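Local coordinates for protein isomaltodextranase (Arthrobacter globiformis, PDB 5AWO) that hydrolyses (1->6)-alpha-D-glucosidic linkages of polysaccharides, removing successive isomaltose units from the non-reducing chain ends, at residues A[331-336]-A[362-367]; A[336-341]-A[394-399]; A[405-410]-A[426-431]. All blocks are in the same frame, centred on the assembly; numbering follows the deposited sequence.

Contact 1 of 3, residues A[331-336]-A[362-367]; sequences TMMNLM and KEVLQL
Val364 faces helix 326-339 and meets two residues there. Its CG1 methyl lies 4.4 Å from Met333 CG. The same methyl is 4.4 Å from Asn334 OD1, a loose approach with no hydrogen bond between them. The amide of Asn334 is held elsewhere: OD1 accepts a hydrogen bond from Trp440 NE1, and ND2 is bonded to Ser460 OG. The backbones come nearest at this point, with Asn334 CA 7.8 Å from Val364 CA. One residue on, Leu365 starts out along the flank of its helix, and its CD2 branch swings back to the other segment. CD2 stops 3.9 Å from Met333 CE, and the two side chains cross at about a right angle. Met333 gets there by extending first, with CG anti to the backbone N (chi1 -179°), and then bending at chi2 (66°). Its terminal methyl thus leads toward Leu365, while its CG stays beside Val364. Met333 and Leu365 both also touch Tyr75 and Leu343. Apart from the Asn334 amide oxygen the contact is made by apolar groups. The axes of segments 331-336 and 362-367 approach to 10.7 Å and run in nearly the same direction, 26° apart. The two helices precede and follow strand 343-345 in the chain, and both pack on Leu343 of that strand, an arrangement typical of neighbouring helices in the outer layer of a TIM barrel.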
ATOM      1  N   THR A 331      -3.030  12.096 -15.602  1.00 12.48           N
ATOM      2  CA  THR A 331      -3.587  12.204 -14.249  1.00 12.62           C
ATOM      3  C   THR A 331      -3.784  10.866 -13.542  1.00 12.45           C
ATOM      4  O   THR A 331      -3.458  10.741 -12.375  1.00 12.39           O
ATOM      5  CB  THR A 331      -4.876  13.036 -14.285  1.00 12.93           C
ATOM      6  OG1 THR A 331      -4.515  14.390 -14.642  1.00 13.49           O
ATOM      7  CG2 THR A 331      -5.603  13.005 -12.947  1.00 13.51           C
ATOM      8  N   MET A 332      -4.304   9.897 -14.265  1.00 12.14           N
ATOM      9  CA  MET A 332      -4.412   8.520 -13.773  1.00 12.32           C
ATOM     10  C   MET A 332      -3.061   8.043 -13.227  1.00 12.40           C
ATOM     11  O   MET A 332      -2.954   7.580 -12.083  1.00 12.32           O
ATOM     12  CB  MET A 332      -4.904   7.625 -14.933  1.00 13.26           C
ATOM     13  CG  MET A 332      -4.922   6.141 -14.639  1.00 13.72           C
ATOM     14  SD  MET A 332      -5.019   5.166 -16.141  1.00 15.04           S
ATOM     15  CE  MET A 332      -3.398   5.431 -16.781  1.00 14.81           C
ATOM     16  N   MET A 333      -2.033   8.132 -14.076  1.00 12.33           N
ATOM     17  CA  MET A 333      -0.721   7.622 -13.696  1.00 13.14           C
ATOM     18  C   MET A 333      -0.154   8.434 -12.534  1.00 12.96           C
ATOM     19  O   MET A 333       0.352   7.886 -11.551  1.00 13.06           O
ATOM     20  CB  MET A 333       0.212   7.693 -14.892  1.00 13.89           C
ATOM     21  CG  MET A 333       1.614   7.168 -14.648  1.00 14.72           C
ATOM     22  SD  MET A 333       1.587   5.382 -14.334  1.00 15.86           S
ATOM     23  CE  MET A 333       3.343   5.032 -14.173  1.00 14.77           C
ATOM     24  N   ASN A 334      -0.297   9.756 -12.590  1.00 12.53           N
ATOM     25  CA  ASN A 334       0.258  10.615 -11.553  1.00 12.95           C
ATOM     26  C   ASN A 334      -0.366  10.348 -10.175  1.00 12.97           C
ATOM     27  O   ASN A 334       0.323  10.410  -9.135  1.00 13.55           O
ATOM     28  CB  ASN A 334       0.064  12.091 -11.915  1.00 13.06           C
ATOM     29  CG  ASN A 334       0.973  12.574 -13.028  1.00 13.75           C
ATOM     30  OD1 ASN A 334       1.991  11.946 -13.345  1.00 14.53           O
ATOM     31  ND2 ASN A 334       0.598  13.702 -13.645  1.00 13.42           N
ATOM     32  N   LEU A 335      -1.655  10.037 -10.133  1.00 12.53           N
ATOM     33  CA  LEU A 335      -2.293   9.726  -8.861  1.00 12.09           C
ATOM     34  C   LEU A 335      -1.743   8.439  -8.264  1.00 12.43           C
ATOM     35  O   LEU A 335      -1.457   8.374  -7.064  1.00 12.46           O
ATOM     36  CB  LEU A 335      -3.821   9.606  -9.037  1.00 13.04           C
ATOM     37  CG  LEU A 335      -4.604   9.272  -7.759  1.00 13.14           C
ATOM     38  CD1 LEU A 335      -4.452  10.316  -6.662  1.00 13.36           C
ATOM     39  CD2 LEU A 335      -6.107   9.070  -8.085  1.00 13.00           C
ATOM     40  N   MET A 336      -1.609   7.404  -9.082  1.00 12.41           N
ATOM     41  CA  MET A 336      -1.095   6.123  -8.579  1.00 12.35           C
ATOM     42  C   MET A 336       0.319   6.311  -8.035  1.00 12.63           C
ATOM     43  O   MET A 336       0.659   5.810  -6.951  1.00 12.52           O
ATOM     44  CB  MET A 336      -1.098   5.031  -9.672  1.00 12.32           C
ATOM     45  CG  MET A 336      -2.454   4.747 -10.318  1.00 12.88           C
ATOM     46  SD  MET A 336      -3.713   4.242  -9.130  1.00 13.38           S
ATOM     47  CE  MET A 336      -5.065   4.012 -10.277  1.00 13.47           C
ATOM     48  N   LYS A 362      10.361   7.662 -17.635  1.00 16.91           N
ATOM     49  CA  LYS A 362      11.397   7.210 -16.712  1.00 18.73           C
ATOM     50  C   LYS A 362      11.471   8.066 -15.459  1.00 16.22           C
ATOM     51  O   LYS A 362      11.751   7.537 -14.375  1.00 16.18           O
ATOM     52  CB  LYS A 362      12.760   7.131 -17.425  1.00 22.26           C
ATOM     53  CG  LYS A 362      12.844   5.988 -18.441  1.00 27.55           C
ATOM     54  CD  LYS A 362      13.944   6.232 -19.485  1.00 30.51           C
ATOM     55  CE  LYS A 362      13.849   5.295 -20.697  1.00 31.67           C
ATOM     56  NZ  LYS A 362      12.980   5.728 -21.843  1.00 28.66           N
ATOM     57  N   GLU A 363      11.235   9.375 -15.570  1.00 16.66           N
ATOM     58  CA  GLU A 363      11.333  10.246 -14.413  1.00 15.93           C
ATOM     59  C   GLU A 363      10.176  10.039 -13.435  1.00 16.45           C
ATOM     60  O   GLU A 363      10.349  10.105 -12.234  1.00 16.16           O
ATOM     61  CB  GLU A 363      11.421  11.716 -14.825  1.00 18.10           C
ATOM     62  CG  GLU A 363      12.587  12.005 -15.749  1.00 19.37           C
ATOM     63  CD  GLU A 363      12.988  13.460 -15.686  1.00 20.08           C
ATOM     64  OE1 GLU A 363      13.437  13.909 -14.620  1.00 21.51           O
ATOM     65  OE2 GLU A 363      12.825  14.165 -16.707  1.00 21.12           O
ATOM     66  N   VAL A 364       8.976   9.825 -13.967  1.00 15.65           N
ATOM     67  CA  VAL A 364       7.807   9.504 -13.146  1.00 15.02           C
ATOM     68  C   VAL A 364       8.018   8.141 -12.498  1.00 14.80           C
ATOM     69  O   VAL A 364       7.819   7.991 -11.292  1.00 14.80           O
ATOM     70  CB  VAL A 364       6.515   9.596 -13.980  1.00 14.50           C
ATOM     71  CG1 VAL A 364       5.324   9.077 -13.194  1.00 14.84           C
ATOM     72  CG2 VAL A 364       6.251  11.040 -14.417  1.00 14.95           C
ATOM     73  N   LEU A 365       8.482   7.171 -13.279  1.00 14.83           N
ATOM     74  CA  LEU A 365       8.784   5.850 -12.718  1.00 14.76           C
ATOM     75  C   LEU A 365       9.841   5.936 -11.618  1.00 14.47           C
ATOM     76  O   LEU A 365       9.780   5.170 -10.638  1.00 15.15           O
ATOM     77  CB  LEU A 365       9.211   4.845 -13.779  1.00 15.31           C
ATOM     78  CG  LEU A 365       8.093   4.414 -14.748  1.00 15.73           C
ATOM     79  CD1 LEU A 365       8.684   3.586 -15.882  1.00 16.84           C
ATOM     80  CD2 LEU A 365       6.979   3.677 -14.028  1.00 16.55           C
ATOM     81  N   GLN A 366      10.810   6.830 -11.777  1.00 14.79           N
ATOM     82  CA  GLN A 366      11.875   6.906 -10.800  1.00 15.83           C
ATOM     83  C   GLN A 366      11.316   7.219  -9.426  1.00 16.22           C
ATOM     84  O   GLN A 366      11.860   6.750  -8.428  1.00 16.46           O
ATOM     85  CB  GLN A 366      12.925   7.926 -11.217  1.00 16.72           C
ATOM     86  CG  GLN A 366      14.215   7.806 -10.423  1.00 18.42           C
ATOM     87  CD  GLN A 366      14.951   6.524 -10.724  1.00 19.84           C
ATOM     88  OE1 GLN A 366      15.140   6.181 -11.883  1.00 23.38           O
ATOM     89  NE2 GLN A 366      15.340   5.784  -9.678  1.00 21.32           N
ATOM     90  N   LEU A 367      10.226   7.991  -9.333  1.00 15.41           N
ATOM     91  CA  LEU A 367       9.590   8.250  -8.036  1.00 14.95           C
ATOM     92  C   LEU A 367       9.128   6.935  -7.380  1.00 15.20           C
ATOM     93  O   LEU A 367       9.341   6.682  -6.191  1.00 15.21           O
ATOM     94  CB  LEU A 367       8.404   9.196  -8.169  1.00 14.70           C
ATOM     95  CG  LEU A 367       8.721  10.651  -8.506  1.00 15.30           C
ATOM     96  CD1 LEU A 367       7.453  11.437  -8.805  1.00 15.23           C
ATOM     97  CD2 LEU A 367       9.501  11.350  -7.401  1.00 15.88           C
TER

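Contact 2 of 3, residues A[336-341]-A[394-399]; sequences MVAAGS and ERWAGQ
Trp396 reaches Ala338 and Ala339 through its first two torsions. Chi1 of -76° sets CG anti to the carbonyl carbon, and chi2 of 74° turns the indole so that its six-membered ring arrives at the last turn of helix 326-339. The contact then has two levels. Close to the strand, Trp396 CB touches the methyl of Ala338, at 4.0 Å from Ala338 CB. Farther out, Trp396 CZ3 meets Ala339, lying 4.1 Å from Ala339 CB and as near to Ala339 CA. Between these points Trp396 CE3 lies 4.1 Å from the carbonyl oxygen Ala338 O. The indole therefore rests against backbone as well as methyl groups. With alanines on the helix side, Ala338 CA can come within 6.5 Å of Trp396 CA. No hydrogen bond crosses between the segments. The indole nitrogen is used elsewhere: Trp396 NE1 donates to Thr393 O, just before segment 394-399, which helps to fix how the ring is turned.

The helix closes in a Schellman motif beside this contact. Gly340 has a positive phi of 74°, which favours glycine. Ser341 N bonds back to Met336 O at 3.0 Å, and Gly340 N bonds to Val337 O at 3.1 Å. The chain then leads on toward strand 343-345 of the barrel. Trp396 belongs to strand 395-399 of the beta sandwich domain that follows the barrel, so the contact joins that domain to the catalytic barrel. The indole also touches Phe299 and Thr300 of helix 295-302, while Ala338 packs on Ala408 of strand 405-410.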
ATOM      1  N   MET A 336      -1.609   7.404  -9.082  1.00 12.41           N
ATOM      2  CA  MET A 336      -1.095   6.123  -8.579  1.00 12.35           C
ATOM      3  C   MET A 336       0.319   6.311  -8.035  1.00 12.63           C
ATOM      4  O   MET A 336       0.659   5.810  -6.951  1.00 12.52           O
ATOM      5  CB  MET A 336      -1.098   5.031  -9.672  1.00 12.32           C
ATOM      6  CG  MET A 336      -2.454   4.747 -10.318  1.00 12.88           C
ATOM      7  SD  MET A 336      -3.713   4.242  -9.130  1.00 13.38           S
ATOM      8  CE  MET A 336      -5.065   4.012 -10.277  1.00 13.47           C
ATOM      9  N   VAL A 337       1.139   7.031  -8.787  1.00 12.53           N
ATOM     10  CA  VAL A 337       2.517   7.255  -8.353  1.00 12.64           C
ATOM     11  C   VAL A 337       2.561   8.122  -7.085  1.00 13.05           C
ATOM     12  O   VAL A 337       3.289   7.820  -6.110  1.00 13.71           O
ATOM     13  CB  VAL A 337       3.375   7.868  -9.483  1.00 12.88           C
ATOM     14  CG1 VAL A 337       4.735   8.335  -8.973  1.00 13.82           C
ATOM     15  CG2 VAL A 337       3.503   6.878 -10.604  1.00 13.36           C
ATOM     16  N   ALA A 338       1.793   9.204  -7.047  1.00 12.80           N
ATOM     17  CA  ALA A 338       1.768  10.080  -5.876  1.00 13.35           C
ATOM     18  C   ALA A 338       1.448   9.299  -4.609  1.00 13.47           C
ATOM     19  O   ALA A 338       2.020   9.556  -3.533  1.00 14.13           O
ATOM     20  CB  ALA A 338       0.776  11.212  -6.067  1.00 13.80           C
ATOM     21  N   ALA A 339       0.526   8.344  -4.708  1.00 12.91           N
ATOM     22  CA  ALA A 339       0.056   7.636  -3.545  1.00 13.58           C
ATOM     23  C   ALA A 339       0.904   6.409  -3.179  1.00 13.35           C
ATOM     24  O   ALA A 339       0.659   5.765  -2.140  1.00 14.64           O
ATOM     25  CB  ALA A 339      -1.391   7.222  -3.763  1.00 13.83           C
ATOM     26  N   GLY A 340       1.934   6.103  -3.967  1.00 13.09           N
ATOM     27  CA  GLY A 340       2.754   4.921  -3.714  1.00 14.25           C
ATOM     28  C   GLY A 340       2.095   3.616  -4.069  1.00 14.11           C
ATOM     29  O   GLY A 340       2.522   2.533  -3.651  1.00 12.99           O
ATOM     30  N   SER A 341       1.060   3.675  -4.890  1.00 12.82           N
ATOM     31  CA  SER A 341       0.297   2.498  -5.237  1.00 12.84           C
ATOM     32  C   SER A 341       1.069   1.574  -6.139  1.00 12.74           C
ATOM     33  O   SER A 341       1.961   1.995  -6.865  1.00 13.13           O
ATOM     34  CB  SER A 341      -0.962   2.962  -5.992  1.00 13.30           C
ATOM     35  OG  SER A 341      -1.816   1.918  -6.437  1.00 12.35           O
ATOM     36  N   GLU A 394      -6.453  16.865  -3.873  1.00 13.31           N
ATOM     37  CA  GLU A 394      -5.874  17.400  -5.085  1.00 13.38           C
ATOM     38  C   GLU A 394      -4.426  17.871  -4.962  1.00 13.67           C
ATOM     39  O   GLU A 394      -3.853  18.326  -5.925  1.00 13.83           O
ATOM     40  CB  GLU A 394      -6.744  18.529  -5.601  1.00 12.83           C
ATOM     41  CG  GLU A 394      -8.108  18.061  -6.074  1.00 13.42           C
ATOM     42  CD  GLU A 394      -8.955  19.217  -6.502  1.00 13.02           C
ATOM     43  OE1 GLU A 394      -9.274  20.106  -5.670  1.00 13.79           O
ATOM     44  OE2 GLU A 394      -9.332  19.259  -7.710  1.00 13.05           O
ATOM     45  N   ARG A 395      -3.839  17.781  -3.765  1.00 13.24           N
ATOM     46  CA  ARG A 395      -2.445  18.169  -3.566  1.00 13.49           C
ATOM     47  C   ARG A 395      -1.760  17.125  -2.702  1.00 13.56           C
ATOM     48  O   ARG A 395      -2.173  16.901  -1.534  1.00 14.28           O
ATOM     49  CB  ARG A 395      -2.360  19.548  -2.900  1.00 14.00           C
ATOM     50  CG  ARG A 395      -2.921  20.649  -3.785  1.00 14.30           C
ATOM     51  CD  ARG A 395      -2.723  22.043  -3.191  1.00 14.82           C
ATOM     52  NE  ARG A 395      -3.603  22.200  -2.041  1.00 15.92           N
ATOM     53  CZ  ARG A 395      -3.436  23.064  -1.046  1.00 16.97           C
ATOM     54  NH1 ARG A 395      -2.394  23.896  -1.001  1.00 16.88           N
ATOM     55  NH2 ARG A 395      -4.342  23.099  -0.083  1.00 18.00           N
ATOM     56  N   TRP A 396      -0.718  16.525  -3.250  1.00 13.11           N
ATOM     57  CA  TRP A 396      -0.023  15.369  -2.646  1.00 13.38           C
ATOM     58  C   TRP A 396       1.473  15.623  -2.564  1.00 13.71           C
ATOM     59  O   TRP A 396       2.047  16.243  -3.457  1.00 13.78           O
ATOM     60  CB  TRP A 396      -0.247  14.121  -3.511  1.00 14.31           C
ATOM     61  CG  TRP A 396      -1.621  13.545  -3.346  1.00 13.64           C
ATOM     62  CD1 TRP A 396      -2.795  14.041  -3.829  1.00 14.09           C
ATOM     63  CD2 TRP A 396      -1.947  12.373  -2.607  1.00 14.24           C
ATOM     64  NE1 TRP A 396      -3.838  13.247  -3.427  1.00 13.76           N
ATOM     65  CE2 TRP A 396      -3.344  12.225  -2.658  1.00 13.41           C
ATOM     66  CE3 TRP A 396      -1.193  11.451  -1.880  1.00 14.08           C
ATOM     67  CZ2 TRP A 396      -4.000  11.172  -2.015  1.00 14.08           C
ATOM     68  CZ3 TRP A 396      -1.838  10.416  -1.250  1.00 14.37           C
ATOM     69  CH2 TRP A 396      -3.230  10.286  -1.319  1.00 14.42           C
ATOM     70  N   ALA A 397       2.094  15.148  -1.491  1.00 13.20           N
ATOM     71  CA  ALA A 397       3.555  15.179  -1.409  1.00 14.47           C
ATOM     72  C   ALA A 397       4.058  14.023  -0.580  1.00 13.98           C
ATOM     73  O   ALA A 397       3.390  13.580   0.357  1.00 14.79           O
ATOM     74  CB  ALA A 397       4.056  16.481  -0.794  1.00 15.14           C
ATOM     75  N   GLY A 398       5.226  13.520  -0.958  1.00 14.45           N
ATOM     76  CA  GLY A 398       5.915  12.544  -0.154  1.00 14.94           C
ATOM     77  C   GLY A 398       7.404  12.721  -0.290  1.00 15.76           C
ATOM     78  O   GLY A 398       7.895  13.264  -1.272  1.00 16.55           O
ATOM     79  N   GLN A 399       8.131  12.205   0.713  1.00 15.48           N
ATOM     80  CA  GLN A 399       9.568  12.360   0.764  1.00 16.71           C
ATOM     81  C   GLN A 399      10.251  11.073   0.485  1.00 15.94           C
ATOM     82  O   GLN A 399       9.832  10.007   0.964  1.00 16.72           O
ATOM     83  CB  GLN A 399       9.986  12.858   2.145  1.00 17.00           C
ATOM     84  CG  GLN A 399      11.426  13.314   2.203  1.00 17.64           C
ATOM     85  CD  GLN A 399      11.717  14.119   3.467  1.00 17.78           C
ATOM     86  OE1 GLN A 399      11.030  14.005   4.506  1.00 17.74           O
ATOM     87  NE2 GLN A 399      12.727  14.984   3.363  1.00 19.06           N
TER

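Contact 3 of 3, residues A[405-410]-A[426-431]; sequences WGVALF and KDLGLA. With PO4 (phosphate ion), chain B.
Lys426 NZ donates a hydrogen bond of 2.7 Å to O1 of the phosphate ion, which is probably from the crystallisation liquor. Arg450 NH2 bonds to the same ion, so two basic side chains hold it at this outer side of the domain. Two residues along, Leu428 turns inward to Trp405. Its CD1 methyl sits over one face of the indole, 4.1 Å from the centroid of the six-membered ring and 17° off the ring normal, a CH-pi contact. The other branch, Leu428 CD2, touches Trp405 CZ3 at 3.9 Å. Leu428 CD1 also approaches Val407 CG2, loosely, at 4.5 Å. Strand 405-410 belongs to the C-terminal beta sandwich of this GH27 enzyme, and 426-431 is part of the loop joining strands 418-423 and 434-438. Gly429 turns this loop at a positive phi of 87°, where a side chain would press on the preceding carbonyl. Leu430 then brings both branches against the indole: CD1 is 3.8 Å from Trp405 NE1, and CD2 is 4.0 Å from Trp405 CZ2. Trp405 holds CG anti to the carbonyl carbon (chi1 -65°), which carries its indole to the leucines. Replacing Trp405 by an alanine would remove the indole and is likely to open a gap beside Leu428 and Leu430 and leave both freer to turn. Phe480, within the carbohydrate-binding module, meets Trp405 edge-to-face. Gly429 O accepts a hydrogen bond from Arg475 NH1.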
ATOM      1  N   TRP A 405      11.746  15.080  -2.731  1.00 16.48           N
ATOM      2  CA  TRP A 405      10.302  14.910  -2.656  1.00 16.59           C
ATOM      3  C   TRP A 405       9.686  14.686  -4.025  1.00 17.08           C
ATOM      4  O   TRP A 405      10.184  15.166  -5.049  1.00 16.77           O
ATOM      5  CB  TRP A 405       9.672  16.173  -2.100  1.00 16.50           C
ATOM      6  CG  TRP A 405      10.043  16.487  -0.657  1.00 17.32           C
ATOM      7  CD1 TRP A 405      11.273  16.894  -0.172  1.00 18.84           C
ATOM      8  CD2 TRP A 405       9.167  16.420   0.472  1.00 17.06           C
ATOM      9  NE1 TRP A 405      11.185  17.069   1.189  1.00 18.67           N
ATOM     10  CE2 TRP A 405       9.916  16.777   1.608  1.00 18.25           C
ATOM     11  CE3 TRP A 405       7.817  16.062   0.646  1.00 17.90           C
ATOM     12  CZ2 TRP A 405       9.361  16.815   2.886  1.00 19.20           C
ATOM     13  CZ3 TRP A 405       7.268  16.110   1.932  1.00 18.13           C
ATOM     14  CH2 TRP A 405       8.042  16.479   3.026  1.00 18.77           C
ATOM     15  N   GLY A 406       8.564  13.982  -4.003  1.00 16.12           N
ATOM     16  CA  GLY A 406       7.618  13.986  -5.109  1.00 15.77           C
ATOM     17  C   GLY A 406       6.428  14.850  -4.713  1.00 15.73           C
ATOM     18  O   GLY A 406       5.863  14.669  -3.629  1.00 16.91           O
ATOM     19  N   VAL A 407       6.046  15.800  -5.578  1.00 14.46           N
ATOM     20  CA  VAL A 407       4.915  16.680  -5.331  1.00 15.65           C
ATOM     21  C   VAL A 407       3.971  16.586  -6.533  1.00 15.02           C
ATOM     22  O   VAL A 407       4.413  16.760  -7.675  1.00 15.08           O
ATOM     23  CB  VAL A 407       5.379  18.150  -5.125  1.00 17.06           C
ATOM     24  CG1 VAL A 407       4.201  19.095  -4.979  1.00 18.15           C
ATOM     25  CG2 VAL A 407       6.349  18.242  -3.943  1.00 18.33           C
ATOM     26  N   ALA A 408       2.685  16.318  -6.281  1.00 13.77           N
ATOM     27  CA  ALA A 408       1.687  16.168  -7.372  1.00 13.82           C
ATOM     28  C   ALA A 408       0.479  17.044  -7.122  1.00 13.98           C
ATOM     29  O   ALA A 408      -0.023  17.148  -6.008  1.00 14.57           O
ATOM     30  CB  ALA A 408       1.291  14.716  -7.510  1.00 14.21           C
ATOM     31  N   LEU A 409       0.046  17.730  -8.191  1.00 13.44           N
ATOM     32  CA  LEU A 409      -1.028  18.697  -8.135  1.00 13.12           C
ATOM     33  C   LEU A 409      -2.097  18.264  -9.155  1.00 12.36           C
ATOM     34  O   LEU A 409      -1.744  17.881 -10.274  1.00 13.78           O
ATOM     35  CB  LEU A 409      -0.518  20.079  -8.486  1.00 13.57           C
ATOM     36  CG  LEU A 409       0.679  20.597  -7.698  1.00 14.02           C
ATOM     37  CD1 LEU A 409       1.209  21.886  -8.293  1.00 13.59           C
ATOM     38  CD2 LEU A 409       0.369  20.794  -6.235  1.00 14.83           C
ATOM     39  N   PHE A 410      -3.375  18.314  -8.742  1.00 12.24           N
ATOM     40  CA  PHE A 410      -4.473  17.773  -9.538  1.00 12.46           C
ATOM     41  C   PHE A 410      -5.594  18.790  -9.627  1.00 12.65           C
ATOM     42  O   PHE A 410      -5.854  19.511  -8.685  1.00 12.65           O
ATOM     43  CB  PHE A 410      -5.018  16.488  -8.896  1.00 12.27           C
ATOM     44  CG  PHE A 410      -4.016  15.387  -8.801  1.00 12.05           C
ATOM     45  CD1 PHE A 410      -3.859  14.476  -9.827  1.00 12.12           C
ATOM     46  CD2 PHE A 410      -3.248  15.236  -7.658  1.00 12.72           C
ATOM     47  CE1 PHE A 410      -2.900  13.483  -9.770  1.00 12.12           C
ATOM     48  CE2 PHE A 410      -2.338  14.202  -7.574  1.00 12.77           C
ATOM     49  CZ  PHE A 410      -2.156  13.324  -8.620  1.00 12.96           C
ATOM     50  N   LYS A 426       5.408  26.504   4.117  1.00 20.18           N
ATOM     51  CA  LYS A 426       4.122  26.521   4.785  1.00 20.58           C
ATOM     52  C   LYS A 426       3.397  25.181   4.756  1.00 19.59           C
ATOM     53  O   LYS A 426       2.677  24.849   5.685  1.00 18.97           O
ATOM     54  CB  LYS A 426       3.223  27.588   4.203  1.00 22.26           C
ATOM     55  CG  LYS A 426       3.797  28.981   4.416  1.00 25.82           C
ATOM     56  CD  LYS A 426       2.811  30.066   4.038  1.00 30.02           C
ATOM     57  CE  LYS A 426       2.762  30.275   2.534  1.00 31.47           C
ATOM     58  NZ  LYS A 426       2.100  31.567   2.183  1.00 34.35           N
ATOM     59  N   ASP A 427       3.548  24.450   3.662  1.00 18.32           N
ATOM     60  CA  ASP A 427       2.893  23.159   3.531  1.00 18.01           C
ATOM     61  C   ASP A 427       3.807  22.009   3.915  1.00 17.85           C
ATOM     62  O   ASP A 427       3.425  21.171   4.750  1.00 19.13           O
ATOM     63  CB  ASP A 427       2.351  22.978   2.098  1.00 17.09           C
ATOM     64  CG  ASP A 427       1.301  23.993   1.732  1.00 18.75           C
ATOM     65  OD1 ASP A 427       0.404  24.267   2.547  1.00 19.19           O
ATOM     66  OD2 ASP A 427       1.344  24.528   0.591  1.00 18.54           O
ATOM     67  N   LEU A 428       5.020  21.939   3.357  1.00 17.68           N
ATOM     68  CA  LEU A 428       5.928  20.810   3.636  1.00 18.46           C
ATOM     69  C   LEU A 428       6.723  20.944   4.942  1.00 19.88           C
ATOM     70  O   LEU A 428       7.100  19.940   5.524  1.00 20.33           O
ATOM     71  CB  LEU A 428       6.881  20.553   2.472  1.00 18.78           C
ATOM     72  CG  LEU A 428       6.222  20.306   1.097  1.00 19.20           C
ATOM     73  CD1 LEU A 428       7.270  19.929   0.080  1.00 19.66           C
ATOM     74  CD2 LEU A 428       5.097  19.276   1.155  1.00 19.61           C
ATOM     75  N   GLY A 429       6.976  22.178   5.376  1.00 20.56           N
ATOM     76  CA  GLY A 429       7.680  22.410   6.658  1.00 20.58           C
ATOM     77  C   GLY A 429       9.188  22.416   6.508  1.00 21.20           C
ATOM     78  O   GLY A 429       9.909  22.000   7.413  1.00 21.21           O
ATOM     79  N   LEU A 430       9.671  22.851   5.352  1.00 20.80           N
ATOM     80  CA  LEU A 430      11.110  22.933   5.077  1.00 22.05           C
ATOM     81  C   LEU A 430      11.597  24.366   5.233  1.00 22.77           C
ATOM     82  O   LEU A 430      10.831  25.309   5.089  1.00 22.06           O
ATOM     83  CB  LEU A 430      11.411  22.466   3.661  1.00 22.15           C
ATOM     84  CG  LEU A 430      10.808  21.129   3.260  1.00 22.00           C
ATOM     85  CD1 LEU A 430      11.202  20.860   1.821  1.00 22.14           C
ATOM     86  CD2 LEU A 430      11.258  20.023   4.196  1.00 21.26           C
ATOM     87  N   ALA A 431      12.891  24.508   5.519  1.00 24.09           N
ATOM     88  CA  ALA A 431      13.513  25.817   5.704  1.00 26.61           C
ATOM     89  C   ALA A 431      14.366  26.223   4.485  1.00 28.28           C
ATOM     90  O   ALA A 431      14.897  27.339   4.448  1.00 31.44           O
ATOM     91  CB  ALA A 431      14.383  25.791   6.957  1.00 26.44           C
TER
HETATM   92  P   PO4 B 701       1.936  30.110  -1.275  1.00 22.08           P
HETATM   93  O1  PO4 B 701       2.236  31.392  -0.501  1.00 25.31           O
HETATM   94  O2  PO4 B 701       1.238  29.143  -0.298  1.00 22.50           O
HETATM   95  O3  PO4 B 701       3.201  29.481  -1.810  1.00 21.28           O
HETATM   96  O4  PO4 B 701       1.007  30.415  -2.419  1.00 22.58           O

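Contacts 1 and 2 share Met336 and use successive turns of helix 326-339; their centres are about 9 Å apart. Val337 CG2 packs 3.9 Å from Val364 CG1, a methyl used in contact 1. Contacts 2 and 3, centres about 11 Å apart, are joined through neighbouring strands 395-399 and 405-410, with probable hydrogen bonds from Phe410 N to Glu394 O and from Ala408 N to Trp396 O, each 2.9 Å. Contacts 1 and 3 are about 16 Å apart between centres, yet Phe410 CZ reaches Leu335 CA at 3.6 Å. The phosphate, probably from the crystallisation liquor, binds Lys426 of contact 3. Together the contacts run from barrel to beta sandwich, away from the probable nucleophile Asp201 and proton donor Asp262.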